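PDB 2Z61: (5-formylfuran-3-yl)methyl phosphate transaminase from Methanococcus jannaschii, which catalyses the pyridoxal-phosphate-dependent transamination between 4-(hydroxymethyl)-2-furancarboxaldehyde phosphate and alanine, supplying the furan precursor of methanofuran. Local coordinates for residues I93-S98 / K246-L251; F129-F132 / K136-F139; F178-I183 / E212-I217. All coordinates share one frame; numbering follows the deposited sequence.

Contact 1 of 3, residues I93-S98 / K246-L251; sequences IITGGS and KLQQNL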
ATOM      1  N   ILE A  93      13.384   1.406  -5.664  1.00 28.90           N
ATOM      2  CA  ILE A  93      12.058   2.007  -5.591  1.00 28.14           C
ATOM      3  C   ILE A  93      11.605   2.026  -4.136  1.00 23.49           C
ATOM      4  O   ILE A  93      11.734   1.030  -3.417  1.00 23.23           O
ATOM      5  CB  ILE A  93      11.006   1.253  -6.416  1.00 27.08           C
ATOM      6  CG1 ILE A  93      11.321   1.371  -7.905  1.00 34.18           C
ATOM      7  CG2 ILE A  93       9.632   1.853  -6.165  1.00 27.41           C
ATOM      8  CD1 ILE A  93      10.199   0.869  -8.803  1.00 38.51           C
ATOM      9  N   ILE A  94      11.095   3.173  -3.700  1.00 19.38           N
ATOM     10  CA  ILE A  94      10.611   3.316  -2.331  1.00 19.46           C
ATOM     11  C   ILE A  94       9.146   2.860  -2.321  1.00 18.49           C
ATOM     12  O   ILE A  94       8.309   3.409  -3.042  1.00 18.05           O
ATOM     13  CB  ILE A  94      10.695   4.790  -1.863  1.00 19.58           C
ATOM     14  CG1 ILE A  94      12.113   5.329  -2.068  1.00 16.88           C
ATOM     15  CG2 ILE A  94      10.301   4.896  -0.403  1.00 18.84           C
ATOM     16  CD1 ILE A  94      13.227   4.461  -1.470  1.00 16.26           C
ATOM     17  N   THR A  95       8.842   1.854  -1.514  1.00 18.13           N
ATOM     18  CA  THR A  95       7.481   1.309  -1.445  1.00 19.26           C
ATOM     19  C   THR A  95       6.790   1.673  -0.134  1.00 18.28           C
ATOM     20  O   THR A  95       7.415   2.203   0.787  1.00 18.64           O
ATOM     21  CB  THR A  95       7.493  -0.239  -1.560  1.00 20.28           C
ATOM     22  OG1 THR A  95       8.357  -0.788  -0.555  1.00 21.51           O
ATOM     23  CG2 THR A  95       7.997  -0.675  -2.918  1.00 21.02           C
ATOM     24  N   GLY A  96       5.500   1.373  -0.049  1.00 20.43           N
ATOM     25  CA  GLY A  96       4.757   1.657   1.167  1.00 21.59           C
ATOM     26  C   GLY A  96       4.890   0.475   2.100  1.00 23.95           C
ATOM     27  O   GLY A  96       3.918  -0.219   2.381  1.00 27.83           O
ATOM     28  N   GLY A  97       6.108   0.245   2.580  1.00 24.25           N
ATOM     29  CA  GLY A  97       6.362  -0.885   3.453  1.00 23.18           C
ATOM     30  C   GLY A  97       6.996  -2.033   2.683  1.00 25.84           C
ATOM     31  O   GLY A  97       6.995  -2.046   1.450  1.00 23.04           O
ATOM     32  N   SER A  98       7.518  -3.004   3.428  1.00 27.21           N
ATOM     33  CA  SER A  98       8.179  -4.199   2.894  1.00 27.40           C
ATOM     34  C   SER A  98       7.182  -5.219   2.325  1.00 25.15           C
ATOM     35  O   SER A  98       7.492  -5.944   1.378  1.00 24.33           O
ATOM     36  CB  SER A  98       9.018  -4.832   4.015  1.00 24.49           C
ATOM     37  OG  SER A  98       9.663  -6.013   3.590  1.00 39.43           O
ATOM     38  N   LYS A 246       5.427   0.401 -12.656  1.00 30.62           N
ATOM     39  CA  LYS A 246       4.093   0.429 -13.239  1.00 31.72           C
ATOM     40  C   LYS A 246       3.070  -0.019 -12.208  1.00 30.45           C
ATOM     41  O   LYS A 246       1.996   0.576 -12.092  1.00 30.42           O
ATOM     42  CB  LYS A 246       4.031  -0.479 -14.467  1.00 34.65           C
ATOM     43  CG  LYS A 246       5.011  -0.083 -15.565  1.00 39.51           C
ATOM     44  CD  LYS A 246       5.222  -1.205 -16.572  1.00 46.00           C
ATOM     45  CE  LYS A 246       3.911  -1.642 -17.202  1.00 49.85           C
ATOM     46  NZ  LYS A 246       3.332  -0.574 -18.063  1.00 55.33           N
ATOM     47  N   LEU A 247       3.402  -1.066 -11.457  1.00 29.29           N
ATOM     48  CA  LEU A 247       2.502  -1.562 -10.426  1.00 28.79           C
ATOM     49  C   LEU A 247       2.321  -0.491  -9.350  1.00 29.89           C
ATOM     50  O   LEU A 247       1.205  -0.234  -8.890  1.00 29.16           O
ATOM     51  CB  LEU A 247       3.067  -2.836  -9.791  1.00 29.21           C
ATOM     52  CG  LEU A 247       3.062  -4.095 -10.658  1.00 34.14           C
ATOM     53  CD1 LEU A 247       3.873  -5.176  -9.981  1.00 33.89           C
ATOM     54  CD2 LEU A 247       1.628  -4.565 -10.886  1.00 37.58           C
ATOM     55  N   GLN A 248       3.428   0.134  -8.955  1.00 29.64           N
ATOM     56  CA  GLN A 248       3.411   1.178  -7.935  1.00 27.83           C
ATOM     57  C   GLN A 248       2.610   2.408  -8.368  1.00 26.95           C
ATOM     58  O   GLN A 248       1.845   2.959  -7.579  1.00 23.77           O
ATOM     59  CB  GLN A 248       4.843   1.595  -7.580  1.00 26.99           C
ATOM     60  CG  GLN A 248       4.933   2.844  -6.701  1.00 27.83           C
ATOM     61  CD  GLN A 248       5.434   2.544  -5.297  1.00 25.80           C
ATOM     62  OE1 GLN A 248       4.926   1.659  -4.621  1.00 25.43           O
ATOM     63  NE2 GLN A 248       6.435   3.290  -4.856  1.00 28.35           N
ATOM     64  N   GLN A 249       2.782   2.834  -9.616  1.00 26.19           N
ATOM     65  CA  GLN A 249       2.066   4.001 -10.126  1.00 29.19           C
ATOM     66  C   GLN A 249       0.554   3.796 -10.146  1.00 31.50           C
ATOM     67  O   GLN A 249      -0.212   4.749  -9.992  1.00 33.24           O
ATOM     68  CB  GLN A 249       2.535   4.349 -11.539  1.00 31.27           C
ATOM     69  CG  GLN A 249       4.009   4.658 -11.651  1.00 36.45           C
ATOM     70  CD  GLN A 249       4.454   4.813 -13.091  1.00 38.11           C
ATOM     71  OE1 GLN A 249       4.333   3.886 -13.889  1.00 43.57           O
ATOM     72  NE2 GLN A 249       4.977   5.987 -13.429  1.00 40.87           N
ATOM     73  N   ASN A 250       0.125   2.555 -10.333  1.00 31.05           N
ATOM     74  CA  ASN A 250      -1.301   2.256 -10.382  1.00 32.78           C
ATOM     75  C   ASN A 250      -1.927   1.977  -9.019  1.00 32.62           C
ATOM     76  O   ASN A 250      -2.929   2.595  -8.653  1.00 30.94           O
ATOM     77  CB  ASN A 250      -1.561   1.060 -11.313  1.00 31.92           C
ATOM     78  CG  ASN A 250      -1.531   1.444 -12.790  1.00 36.07           C
ATOM     79  OD1 ASN A 250      -2.566   1.761 -13.382  1.00 34.47           O
ATOM     80  ND2 ASN A 250      -0.344   1.425 -13.387  1.00 34.28           N
ATOM     81  N   LEU A 251      -1.317   1.062  -8.268  1.00 30.53           N
ATOM     82  CA  LEU A 251      -1.834   0.634  -6.972  1.00 31.76           C
ATOM     83  C   LEU A 251      -1.562   1.473  -5.729  1.00 30.34           C
ATOM     84  O   LEU A 251      -2.324   1.396  -4.762  1.00 29.97           O
ATOM     85  CB  LEU A 251      -1.355  -0.793  -6.677  1.00 33.62           C
ATOM     86  CG  LEU A 251      -1.799  -1.952  -7.576  1.00 38.46           C
ATOM     87  CD1 LEU A 251      -3.301  -2.029  -7.563  1.00 41.10           C
ATOM     88  CD2 LEU A 251      -1.295  -1.766  -8.996  1.00 42.08           C
TER
HETATM   89  O   HOH W   1       4.438  -0.004  -2.724  1.00 55.85           O
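Gln248, on the helical segment 246-251, bridges to the end of strand 92-95 by placing its carboxamide against Ile94 and Thr95. The two elements stand well apart, their axes 10.4 Å at closest approach, so one long polar side chain does most of the joining. CB leaves the helix toward the strand, and CG continues outward, lying anti to the backbone N. CB and CG act as the spacer that carries the amide across. A bend at chi2 (112°) then turns the amide so that its two ends meet different backbone groups. Gln248 CD lies 3.8 Å from Ile94 O, close because its own nitrogen is bonded there: Gln248 NE2 donates to Ile94 O over 2.6 Å, a short bond but a bent one, with an N-H...O angle of 139°. The acceptor lies only 10° out of the amide plane, as expected for an amide N-H. Beside this bond the methyl CG2 of Ile93 packs 3.7 Å from Gln248 NE2. At the other corner, Gln248 OE1 accepts from a water at 2.6 Å, and that water in turn accepts from Gly96 N at 3.2 Å. Gln248 OE1 also lies loosely against Thr95 CG2, 4.2 Å away.

Because Ile93 and Thr95 pair with strand 232-235, Ile94 O faces the other side of this edge strand, where Gln248 can reach it. NE2 also donates to Ser65 O. Beyond Gly96 the chain reaches the N-cap Gly97, and Ser98 N binds the phosphate oxygen OP1 of the pyridoxal-modified residue 222. The chemistry is neutral: the amide orientation is supported by carbonyl acceptors at NE2 and a donating water at OE1. It satisfies buried Ile94 O and, through the water, Gly96 N, just ahead of helix 98-109, whose first residue holds the cofactor phosphate.

Contact 2 of 3, residues F129-F132 / K136-F139; sequences FIRF and KPVF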
ATOM      1  N   PHE A 129       0.538 -14.771  -0.768  1.00 26.07           N
ATOM      2  CA  PHE A 129       0.894 -13.962  -1.928  1.00 27.63           C
ATOM      3  C   PHE A 129       1.035 -14.872  -3.150  1.00 26.92           C
ATOM      4  O   PHE A 129       0.578 -14.538  -4.241  1.00 23.66           O
ATOM      5  CB  PHE A 129       2.240 -13.251  -1.720  1.00 30.62           C
ATOM      6  CG  PHE A 129       2.211 -12.126  -0.720  1.00 36.77           C
ATOM      7  CD1 PHE A 129       1.062 -11.832   0.007  1.00 37.39           C
ATOM      8  CD2 PHE A 129       3.343 -11.337  -0.528  1.00 39.82           C
ATOM      9  CE1 PHE A 129       1.045 -10.771   0.907  1.00 37.94           C
ATOM     10  CE2 PHE A 129       3.334 -10.273   0.368  1.00 39.89           C
ATOM     11  CZ  PHE A 129       2.181  -9.990   1.088  1.00 39.52           C
ATOM     12  N   ILE A 130       1.676 -16.021  -2.950  1.00 26.31           N
ATOM     13  CA  ILE A 130       1.921 -16.966  -4.039  1.00 27.33           C
ATOM     14  C   ILE A 130       0.634 -17.534  -4.636  1.00 28.77           C
ATOM     15  O   ILE A 130       0.451 -17.503  -5.855  1.00 28.74           O
ATOM     16  CB  ILE A 130       2.875 -18.106  -3.564  1.00 27.92           C
ATOM     17  CG1 ILE A 130       4.281 -17.528  -3.359  1.00 26.76           C
ATOM     18  CG2 ILE A 130       2.915 -19.244  -4.601  1.00 25.97           C
ATOM     19  CD1 ILE A 130       5.184 -18.344  -2.420  1.00 26.34           C
ATOM     20  N   ARG A 131      -0.261 -18.038  -3.792  1.00 30.23           N
ATOM     21  CA  ARG A 131      -1.526 -18.573  -4.288  1.00 33.43           C
ATOM     22  C   ARG A 131      -2.315 -17.477  -4.998  1.00 32.30           C
ATOM     23  O   ARG A 131      -2.789 -17.664  -6.124  1.00 31.54           O
ATOM     24  CB  ARG A 131      -2.368 -19.130  -3.140  1.00 37.46           C
ATOM     25  CG  ARG A 131      -1.855 -20.431  -2.568  1.00 44.35           C
ATOM     26  CD  ARG A 131      -2.693 -20.873  -1.379  1.00 49.10           C
ATOM     27  NE  ARG A 131      -2.258 -22.166  -0.861  1.00 54.77           N
ATOM     28  CZ  ARG A 131      -1.995 -23.223  -1.622  1.00 56.94           C
ATOM     29  NH1 ARG A 131      -2.126 -23.143  -2.941  1.00 58.45           N
ATOM     30  NH2 ARG A 131      -1.604 -24.362  -1.067  1.00 57.71           N
ATOM     31  N   PHE A 132      -2.451 -16.331  -4.337  1.00 29.70           N
ATOM     32  CA  PHE A 132      -3.189 -15.204  -4.898  1.00 28.34           C
ATOM     33  C   PHE A 132      -2.834 -14.959  -6.361  1.00 29.78           C
ATOM     34  O   PHE A 132      -3.704 -14.619  -7.166  1.00 30.51           O
ATOM     35  CB  PHE A 132      -2.911 -13.932  -4.092  1.00 27.31           C
ATOM     36  CG  PHE A 132      -3.702 -12.733  -4.552  1.00 25.25           C
ATOM     37  CD1 PHE A 132      -4.945 -12.446  -3.995  1.00 27.47           C
ATOM     38  CD2 PHE A 132      -3.200 -11.886  -5.538  1.00 24.48           C
ATOM     39  CE1 PHE A 132      -5.683 -11.324  -4.407  1.00 27.18           C
ATOM     40  CE2 PHE A 132      -3.926 -10.760  -5.961  1.00 28.31           C
ATOM     41  CZ  PHE A 132      -5.171 -10.480  -5.390  1.00 26.57           C
ATOM     42  N   LYS A 136       2.028 -21.985  -7.265  1.00 32.63           N
ATOM     43  CA  LYS A 136       1.976 -22.982  -6.198  1.00 36.04           C
ATOM     44  C   LYS A 136       3.147 -22.898  -5.222  1.00 35.82           C
ATOM     45  O   LYS A 136       4.301 -23.024  -5.611  1.00 38.08           O
ATOM     46  CB  LYS A 136       1.930 -24.393  -6.790  1.00 40.05           C
ATOM     47  CG  LYS A 136       1.946 -25.477  -5.723  1.00 46.25           C
ATOM     48  CD  LYS A 136       1.943 -26.884  -6.303  1.00 50.21           C
ATOM     49  CE  LYS A 136       1.896 -27.920  -5.183  1.00 54.10           C
ATOM     50  NZ  LYS A 136       1.985 -29.322  -5.683  1.00 55.69           N
ATOM     51  N   PRO A 137       2.861 -22.676  -3.932  1.00 34.61           N
ATOM     52  CA  PRO A 137       3.940 -22.595  -2.949  1.00 33.86           C
ATOM     53  C   PRO A 137       4.503 -23.977  -2.643  1.00 34.37           C
ATOM     54  O   PRO A 137       3.754 -24.894  -2.301  1.00 36.24           O
ATOM     55  CB  PRO A 137       3.252 -21.973  -1.737  1.00 33.67           C
ATOM     56  CG  PRO A 137       1.869 -22.496  -1.836  1.00 35.53           C
ATOM     57  CD  PRO A 137       1.565 -22.351  -3.316  1.00 34.50           C
ATOM     58  N   VAL A 138       5.816 -24.130  -2.775  1.00 32.55           N
ATOM     59  CA  VAL A 138       6.457 -25.411  -2.500  1.00 31.78           C
ATOM     60  C   VAL A 138       7.287 -25.349  -1.219  1.00 33.83           C
ATOM     61  O   VAL A 138       8.350 -24.721  -1.181  1.00 32.48           O
ATOM     62  CB  VAL A 138       7.385 -25.852  -3.667  1.00 31.70           C
ATOM     63  CG1 VAL A 138       8.028 -27.191  -3.334  1.00 28.80           C
ATOM     64  CG2 VAL A 138       6.592 -25.960  -4.972  1.00 30.26           C
ATOM     65  N   PHE A 139       6.802 -26.000  -0.165  1.00 35.75           N
ATOM     66  CA  PHE A 139       7.531 -26.021   1.095  1.00 37.09           C
ATOM     67  C   PHE A 139       8.671 -27.023   1.039  1.00 38.52           C
ATOM     68  O   PHE A 139       8.536 -28.087   0.443  1.00 39.61           O
ATOM     69  CB  PHE A 139       6.607 -26.390   2.255  1.00 38.13           C
ATOM     70  CG  PHE A 139       5.715 -25.276   2.694  1.00 39.70           C
ATOM     71  CD1 PHE A 139       4.546 -24.983   1.999  1.00 43.82           C
ATOM     72  CD2 PHE A 139       6.058 -24.491   3.792  1.00 42.37           C
ATOM     73  CE1 PHE A 139       3.728 -23.918   2.391  1.00 42.34           C
ATOM     74  CE2 PHE A 139       5.249 -23.424   4.193  1.00 41.46           C
ATOM     75  CZ  PHE A 139       4.081 -23.137   3.490  1.00 40.55           C
TER
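Pro137 is met by two consecutive helical side chains, Ile130 and Arg131, that approach its ring from different directions. Ile130 points at the strand and crosses the proline obliquely with its branch methyl. Ile130 CG2 stands anti to the backbone N and reaches the start of the ring, 3.5 Å from Pro137 N and 3.6 Å from Pro137 CD. The same methyl, Ile130 CG2, also rests on the preceding peptide, 3.7 Å from Lys136 C. The other branch touches more lightly, Ile130 CD1 lying 4.2 Å from Pro137 CB.

Arg131 sets off differently. Its chain, extended from CG to NE, runs past the proline at about a right angle and brings the flat guanidinium over it. Pro137 CG sits 3.9 Å above the Arg131 guanidinium plane, over the centre of the group, while Arg131 NH1 lies 3.8 Å from Pro137 CD. This is face-on packing of a charged plane against aliphatic carbons; Arg131 NE makes a long, weak ion pair with Glu10. Ile130 continues inward onto Val116 and Ile118, so the contact passes from a buried interior to an exposed rim.

Helix 125-132 thus packs on the strand that follows it. Strands 115-119 and 136-140 are parallel neighbours, making this the beta-alpha-beta crossover at the edge of the large-domain sheet, as in other aminotransferases of this family.

Contact 3 of 3, residues F178-I183 / E212-I217; sequences FAYENI and EKTILI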
ATOM      1  N   PHE A 178      23.666 -22.311  -4.481  1.00 26.51           N
ATOM      2  CA  PHE A 178      22.885 -23.311  -5.195  1.00 25.73           C
ATOM      3  C   PHE A 178      21.771 -22.637  -5.991  1.00 28.96           C
ATOM      4  O   PHE A 178      21.563 -22.945  -7.169  1.00 29.53           O
ATOM      5  CB  PHE A 178      22.257 -24.313  -4.223  1.00 28.04           C
ATOM      6  CG  PHE A 178      21.482 -25.403  -4.904  1.00 29.40           C
ATOM      7  CD1 PHE A 178      22.137 -26.462  -5.523  1.00 31.60           C
ATOM      8  CD2 PHE A 178      20.095 -25.347  -4.975  1.00 30.00           C
ATOM      9  CE1 PHE A 178      21.421 -27.445  -6.208  1.00 32.94           C
ATOM     10  CE2 PHE A 178      19.373 -26.326  -5.659  1.00 32.66           C
ATOM     11  CZ  PHE A 178      20.040 -27.375  -6.277  1.00 31.02           C
ATOM     12  N   ALA A 179      21.062 -21.710  -5.349  1.00 26.80           N
ATOM     13  CA  ALA A 179      19.956 -21.016  -6.007  1.00 27.25           C
ATOM     14  C   ALA A 179      20.366 -20.239  -7.256  1.00 27.54           C
ATOM     15  O   ALA A 179      19.661 -20.279  -8.266  1.00 29.45           O
ATOM     16  CB  ALA A 179      19.256 -20.086  -5.024  1.00 28.02           C
ATOM     17  N   TYR A 180      21.495 -19.536  -7.198  1.00 29.51           N
ATOM     18  CA  TYR A 180      21.947 -18.772  -8.356  1.00 29.86           C
ATOM     19  C   TYR A 180      22.389 -19.617  -9.543  1.00 31.13           C
ATOM     20  O   TYR A 180      22.415 -19.124 -10.670  1.00 32.27           O
ATOM     21  CB  TYR A 180      23.063 -17.807  -7.961  1.00 30.90           C
ATOM     22  CG  TYR A 180      22.526 -16.605  -7.226  1.00 32.14           C
ATOM     23  CD1 TYR A 180      22.626 -16.505  -5.840  1.00 30.13           C
ATOM     24  CD2 TYR A 180      21.856 -15.593  -7.912  1.00 30.07           C
ATOM     25  CE1 TYR A 180      22.069 -15.429  -5.152  1.00 29.53           C
ATOM     26  CE2 TYR A 180      21.296 -14.517  -7.238  1.00 31.42           C
ATOM     27  CZ  TYR A 180      21.406 -14.440  -5.857  1.00 29.40           C
ATOM     28  OH  TYR A 180      20.858 -13.370  -5.183  1.00 30.06           O
ATOM     29  N   GLU A 181      22.737 -20.879  -9.297  1.00 31.58           N
ATOM     30  CA  GLU A 181      23.154 -21.773 -10.380  1.00 29.63           C
ATOM     31  C   GLU A 181      21.938 -22.534 -10.909  1.00 30.09           C
ATOM     32  O   GLU A 181      21.856 -22.841 -12.096  1.00 29.72           O
ATOM     33  CB  GLU A 181      24.188 -22.803  -9.879  1.00 30.75           C
ATOM     34  CG  GLU A 181      25.627 -22.280  -9.754  1.00 29.90           C
ATOM     35  CD  GLU A 181      26.227 -21.872 -11.093  1.00 33.69           C
ATOM     36  OE1 GLU A 181      27.248 -21.146 -11.093  1.00 33.58           O
ATOM     37  OE2 GLU A 181      25.688 -22.283 -12.145  1.00 31.61           O
ATOM     38  N   ASN A 182      20.986 -22.809 -10.023  1.00 27.44           N
ATOM     39  CA  ASN A 182      19.823 -23.603 -10.388  1.00 29.93           C
ATOM     40  C   ASN A 182      18.435 -22.966 -10.482  1.00 31.73           C
ATOM     41  O   ASN A 182      17.549 -23.529 -11.133  1.00 32.51           O
ATOM     42  CB  ASN A 182      19.764 -24.776  -9.423  1.00 30.14           C
ATOM     43  CG  ASN A 182      21.013 -25.610  -9.483  1.00 31.63           C
ATOM     44  OD1 ASN A 182      21.270 -26.267 -10.481  1.00 33.70           O
ATOM     45  ND2 ASN A 182      21.809 -25.573  -8.433  1.00 26.13           N
ATOM     46  N   ILE A 183      18.224 -21.821  -9.838  1.00 31.62           N
ATOM     47  CA  ILE A 183      16.903 -21.209  -9.857  1.00 29.84           C
ATOM     48  C   ILE A 183      16.846 -19.897 -10.626  1.00 27.90           C
ATOM     49  O   ILE A 183      17.652 -19.006 -10.410  1.00 28.57           O
ATOM     50  CB  ILE A 183      16.416 -20.997  -8.408  1.00 31.37           C
ATOM     51  CG1 ILE A 183      16.495 -22.331  -7.657  1.00 28.92           C
ATOM     52  CG2 ILE A 183      14.989 -20.449  -8.398  1.00 29.18           C
ATOM     53  CD1 ILE A 183      16.185 -22.246  -6.185  1.00 31.70           C
ATOM     54  N   GLU A 212      21.132  -9.566 -11.650  1.00 37.73           N
ATOM     55  CA  GLU A 212      20.692 -10.187 -12.889  1.00 37.94           C
ATOM     56  C   GLU A 212      19.475 -11.058 -12.652  1.00 35.80           C
ATOM     57  O   GLU A 212      18.544 -11.077 -13.461  1.00 36.50           O
ATOM     58  CB  GLU A 212      21.812 -11.046 -13.477  1.00 41.19           C
ATOM     59  CG  GLU A 212      23.063 -10.266 -13.850  1.00 48.88           C
ATOM     60  CD  GLU A 212      24.185 -11.160 -14.358  1.00 54.20           C
ATOM     61  OE1 GLU A 212      25.269 -10.625 -14.682  1.00 56.36           O
ATOM     62  OE2 GLU A 212      23.982 -12.396 -14.428  1.00 55.87           O
ATOM     63  N   LYS A 213      19.482 -11.792 -11.544  1.00 33.64           N
ATOM     64  CA  LYS A 213      18.368 -12.673 -11.237  1.00 31.38           C
ATOM     65  C   LYS A 213      17.892 -12.583  -9.788  1.00 30.33           C
ATOM     66  O   LYS A 213      17.302 -13.523  -9.255  1.00 28.24           O
ATOM     67  CB  LYS A 213      18.747 -14.115 -11.583  1.00 32.61           C
ATOM     68  CG  LYS A 213      20.016 -14.606 -10.908  1.00 36.75           C
ATOM     69  CD  LYS A 213      20.497 -15.924 -11.508  1.00 40.62           C
ATOM     70  CE  LYS A 213      19.371 -16.939 -11.616  1.00 43.35           C
ATOM     71  NZ  LYS A 213      19.806 -18.203 -12.274  1.00 43.45           N
ATOM     72  N   THR A 214      18.147 -11.452  -9.144  1.00 27.24           N
ATOM     73  CA  THR A 214      17.694 -11.289  -7.774  1.00 30.37           C
ATOM     74  C   THR A 214      16.870 -10.023  -7.564  1.00 28.50           C
ATOM     75  O   THR A 214      17.068  -9.007  -8.234  1.00 28.72           O
ATOM     76  CB  THR A 214      18.864 -11.258  -6.747  1.00 32.78           C
ATOM     77  OG1 THR A 214      19.067  -9.919  -6.281  1.00 37.91           O
ATOM     78  CG2 THR A 214      20.138 -11.756  -7.364  1.00 29.08           C
ATOM     79  N   ILE A 215      15.922 -10.117  -6.641  1.00 26.18           N
ATOM     80  CA  ILE A 215      15.095  -8.982  -6.269  1.00 25.82           C
ATOM     81  C   ILE A 215      15.295  -8.914  -4.764  1.00 23.64           C
ATOM     82  O   ILE A 215      14.968  -9.846  -4.039  1.00 22.87           O
ATOM     83  CB  ILE A 215      13.609  -9.200  -6.590  1.00 26.75           C
ATOM     84  CG1 ILE A 215      13.447  -9.516  -8.079  1.00 24.62           C
ATOM     85  CG2 ILE A 215      12.828  -7.942  -6.241  1.00 23.88           C
ATOM     86  CD1 ILE A 215      12.007  -9.650  -8.541  1.00 31.17           C
ATOM     87  N   LEU A 216      15.877  -7.817  -4.312  1.00 22.29           N
ATOM     88  CA  LEU A 216      16.175  -7.628  -2.908  1.00 23.98           C
ATOM     89  C   LEU A 216      15.105  -6.769  -2.238  1.00 24.47           C
ATOM     90  O   LEU A 216      14.751  -5.685  -2.716  1.00 22.11           O
ATOM     91  CB  LEU A 216      17.558  -6.979  -2.781  1.00 28.74           C
ATOM     92  CG  LEU A 216      18.287  -6.964  -1.437  1.00 34.62           C
ATOM     93  CD1 LEU A 216      19.703  -6.458  -1.655  1.00 31.18           C
ATOM     94  CD2 LEU A 216      17.546  -6.088  -0.432  1.00 35.19           C
ATOM     95  N   ILE A 217      14.596  -7.259  -1.122  1.00 21.87           N
ATOM     96  CA  ILE A 217      13.563  -6.547  -0.403  1.00 23.26           C
ATOM     97  C   ILE A 217      14.038  -6.223   1.006  1.00 23.13           C
ATOM     98  O   ILE A 217      14.507  -7.111   1.732  1.00 21.23           O
ATOM     99  CB  ILE A 217      12.264  -7.390  -0.347  1.00 24.99           C
ATOM    100  CG1 ILE A 217      11.766  -7.647  -1.776  1.00 25.66           C
ATOM    101  CG2 ILE A 217      11.183  -6.647   0.456  1.00 24.19           C
ATOM    102  CD1 ILE A 217      10.633  -8.613  -1.860  1.00 31.39           C
TER
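Lys213 reaches Tyr180 through two turns of its side chain: chi1 of 55° sets CG between the backbone N and the carbonyl carbon, and a bend at chi3 (-49°) steers CE and NZ to the end of helix 173-182. The Tyr180 ring and the lysine chain run past each other in opposite directions. The aliphatic part of Lys213 lies along the ring edge, with Lys213 CG 3.7 Å from Tyr180 CD2 and Lys213 CD 3.9 Å from the same carbon.

At the tip, Lys213 NZ donates to Tyr180 O over 3.2 Å. The ammonium stands well above the carbonyl plane, 50° out of it. Ile183 O lies 3.0 Å from Lys213 NZ. A positive charge placed among carbonyls at a helix C terminus would probably be stabilised by the helix dipole. Further along the ring, the methyl of Thr214 comes to the edge near the hydroxyl, but that approach is implausibly tight in the model and its detail is doubtful.

Within the helix, Asn182 ND2 folds back over a face of the Phe178 ring and donates to Phe178 O at 2.9 Å. On the other segment, Asp208 receives the backbone N-H groups of both Glu212 and Lys213, fixing the loop from which the lysine starts. Helix 173-182 links the parallel strands 155-161 and 185-189, and its C-terminal end packs on the start of strand 214-219, the next parallel strand. This is the layering of a crossover helix on the central alpha/beta sheet of fold-type I aminotransferases.

Overall arrangement
From the N terminus, strand 92-95 opens contact 1, which closes only when helix 238-251 returns after 147 intervening residues. Both other contacts fall within this long excursion and follow one another in series: contact 2 closes the three-residue connection 133-135, and contact 3 closes a 28-residue link that contains strand 185-189. None of them crosses another. All three reach the same seven-stranded sheet, contacts 1 and 2 at its two outermost strands and contact 3 in its interior. Contacts 1 and 3 also touch, Ser98 OG packing 3.5 Å from Ile217 CG2. The segments of contacts 1 and 2 adjoin the second subunit, whereas those of contact 3 do not.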